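Local coordinates for SLT domain-containing protein (Bdellovibrio bacteriovorus HD100, PDB 6TAB) that is a lysozyme-like peptidoglycan hydrolase of altered substrate specificity that facilitates exit of the periplasmic predator from its prey cell, at residues L106-A111 / R206-D211. Numbering follows the deposited sequence.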
loop_
_atom_site.group_PDB
_atom_site.type_symbol
_atom_site.label_atom_id
_atom_site.label_comp_id
_atom_site.label_asym_id
_atom_site.label_seq_id
_atom_site.Cartn_x
_atom_site.Cartn_y
_atom_site.Cartn_z
ATOM N N LEU A 106 4.962 -5.398 10.183
ATOM C CA LEU A 106 4.033 -5.935 11.209
ATOM C C LEU A 106 4.598 -5.907 12.644
ATOM O O LEU A 106 3.904 -6.270 13.581
ATOM C CB LEU A 106 3.586 -7.348 10.779
ATOM C CG LEU A 106 2.693 -7.395 9.523
ATOM C CD1 LEU A 106 2.600 -8.786 8.960
ATOM C CD2 LEU A 106 1.311 -6.820 9.769
ATOM N N ASP A 107 5.834 -5.442 12.820
ATOM C CA ASP A 107 6.467 -5.207 14.157
ATOM C C ASP A 107 6.445 -3.717 14.559
ATOM O O ASP A 107 6.824 -3.377 15.683
ATOM C CB ASP A 107 7.912 -5.729 14.222
ATOM C CG ASP A 107 8.043 -7.238 14.445
ATOM O OD1 ASP A 107 7.123 -7.846 15.009
ATOM O OD2 ASP A 107 9.083 -7.783 14.063
ATOM N N VAL A 108 6.106 -2.805 13.647
ATOM C CA VAL A 108 6.120 -1.351 13.978
ATOM C C VAL A 108 4.911 -0.994 14.862
ATOM O O VAL A 108 3.791 -1.447 14.598
ATOM C CB VAL A 108 6.076 -0.492 12.682
ATOM C CG1 VAL A 108 6.053 1.002 12.961
ATOM C CG2 VAL A 108 7.219 -0.843 11.773
ATOM N N ILE A 109 5.102 -0.134 15.854
ATOM C CA ILE A 109 4.008 0.505 16.526
ATOM C C ILE A 109 4.066 1.993 16.070
ATOM O O ILE A 109 4.967 2.789 16.474
ATOM C CB ILE A 109 4.064 0.432 18.087
ATOM C CG1 ILE A 109 4.014 -1.032 18.520
ATOM C CG2 ILE A 109 2.965 1.258 18.775
ATOM C CD1 ILE A 109 4.214 -1.274 19.988
ATOM N N PRO A 110 3.234 2.438 15.087
ATOM C CA PRO A 110 3.469 3.688 14.354
ATOM C C PRO A 110 3.208 4.973 15.174
ATOM O O PRO A 110 2.226 5.023 15.955
ATOM C CB PRO A 110 2.539 3.648 13.141
ATOM C CG PRO A 110 1.744 2.455 13.266
ATOM C CD PRO A 110 2.118 1.679 14.483
ATOM N N ALA A 111 4.045 6.013 14.969
ATOM C CA ALA A 111 3.922 7.279 15.709
ATOM C C ALA A 111 2.635 8.039 15.385
ATOM O O ALA A 111 2.225 8.873 16.218
ATOM C CB ALA A 111 5.102 8.173 15.475
ATOM N N ARG A 206 9.921 -1.497 3.992
ATOM C CA ARG A 206 11.113 -0.689 4.111
ATOM C C ARG A 206 10.821 0.625 4.830
ATOM O O ARG A 206 11.448 0.904 5.832
ATOM C CB ARG A 206 11.716 -0.359 2.737
ATOM C CG ARG A 206 13.035 0.427 2.899
ATOM C CD ARG A 206 13.535 1.205 1.734
ATOM N NE ARG A 206 14.078 0.371 0.718
ATOM C CZ ARG A 206 14.547 0.795 -0.483
ATOM N NH1 ARG A 206 14.542 2.085 -0.895
ATOM N NH2 ARG A 206 14.971 -0.117 -1.307
ATOM N N TRP A 207 9.869 1.425 4.332
ATOM C CA TRP A 207 9.728 2.810 4.845
ATOM C C TRP A 207 8.967 2.924 6.177
ATOM O O TRP A 207 9.327 3.776 7.010
ATOM C CB TRP A 207 9.151 3.752 3.798
ATOM C CG TRP A 207 9.981 3.890 2.562
ATOM C CD1 TRP A 207 9.571 3.620 1.289
ATOM C CD2 TRP A 207 11.317 4.376 2.468
ATOM N NE1 TRP A 207 10.560 3.913 0.409
ATOM C CE2 TRP A 207 11.665 4.344 1.094
ATOM C CE3 TRP A 207 12.266 4.816 3.391
ATOM C CZ2 TRP A 207 12.886 4.792 0.610
ATOM C CZ3 TRP A 207 13.492 5.232 2.910
ATOM C CH2 TRP A 207 13.805 5.203 1.547
ATOM N N VAL A 208 7.859 2.181 6.359
ATOM C CA VAL A 208 7.144 2.257 7.635
ATOM C C VAL A 208 8.083 1.829 8.783
ATOM O O VAL A 208 8.087 2.444 9.857
ATOM C CB VAL A 208 5.801 1.498 7.600
ATOM C CG1 VAL A 208 5.072 1.560 8.953
ATOM C CG2 VAL A 208 4.880 2.045 6.502
ATOM N N SER A 209 8.970 0.789 8.593
ATOM C CA SER A 209 9.918 0.271 9.621
ATOM C C SER A 209 11.121 1.207 9.852
ATOM O O SER A 209 11.601 1.331 11.002
ATOM C CB SER A 209 10.374 -1.137 9.283
ATOM O OG SER A 209 11.311 -1.619 10.234
ATOM N N ARG A 210 11.533 1.831 8.742
ATOM C CA ARG A 210 12.703 2.774 8.882
ATOM C C ARG A 210 12.238 4.058 9.590
ATOM O O ARG A 210 12.979 4.642 10.430
ATOM C CB ARG A 210 13.322 3.119 7.513
ATOM C CG ARG A 210 14.448 4.156 7.486
ATOM C CD ARG A 210 14.942 4.505 6.083
ATOM N NE ARG A 210 16.127 5.374 6.060
ATOM C CZ ARG A 210 17.383 4.964 5.904
ATOM N NH1 ARG A 210 17.662 3.686 5.721
ATOM N NH2 ARG A 210 18.373 5.840 5.939
ATOM N N ASP A 211 11.037 4.552 9.239
ATOM C CA ASP A 211 10.593 5.889 9.674
ATOM C C ASP A 211 9.755 5.820 10.981
ATOM O O ASP A 211 9.515 6.870 11.622
ATOM C CB ASP A 211 9.818 6.578 8.543
ATOM C CG ASP A 211 10.643 6.961 7.316
ATOM O OD1 ASP A 211 11.921 7.100 7.463
ATOM O OD2 ASP A 211 10.023 7.141 6.220
#
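V108 lays both of its methyls against the last turn of helix 193-211, overlapping V208 and S209. CG2 makes the closer approach, standing 3.6 Å from CA of S209 and 4.0 Å from CB of the same residue, so it bears chiefly on the helix backbone. The branch that carries CG1 meets V208 instead: CG1 of V108 lies 4.2 Å from CG1 of V208, a loose van der Waals contact in which the two side chains cross at a slant. With CG1 anti to the backbone N (chi1 179°) and CG2 anti to the carbonyl carbon, V108 splits its branches between V208 and S209. The carbonyl oxygen of V208 touches both methyls of V108 at van der Waals range, 3.9 Å from CG2 and 4.0 Å from CG1. No hydrogen bond joins the two segments, and only 124 Å² is buried, so the contact is a small van der Waals touch, partly onto backbone, in which V108 packs from the partly exposed loop side on the buried V208. The chains come nearest at V108 and S209, whose CA atoms are 6.0 Å apart. The backbone of A111 is hydrogen-bonded to that of G212, the residue just past the helix. D211, at the helix end, turns its carboxylate away from the loop, forming a salt bridge with R227 and accepting a hydrogen bond from the backbone N of G224. Residues 206-211 belong to the transglycosylase SLT domain of the lysozyme clan, and the contact lays the loop between helix 87-101 and the short helix 113-116 against the C-terminal turn of helix 193-211, with L106 packed on helix 125-144 and the small hairpin of strands 217-218 and 221-222 following in the chain.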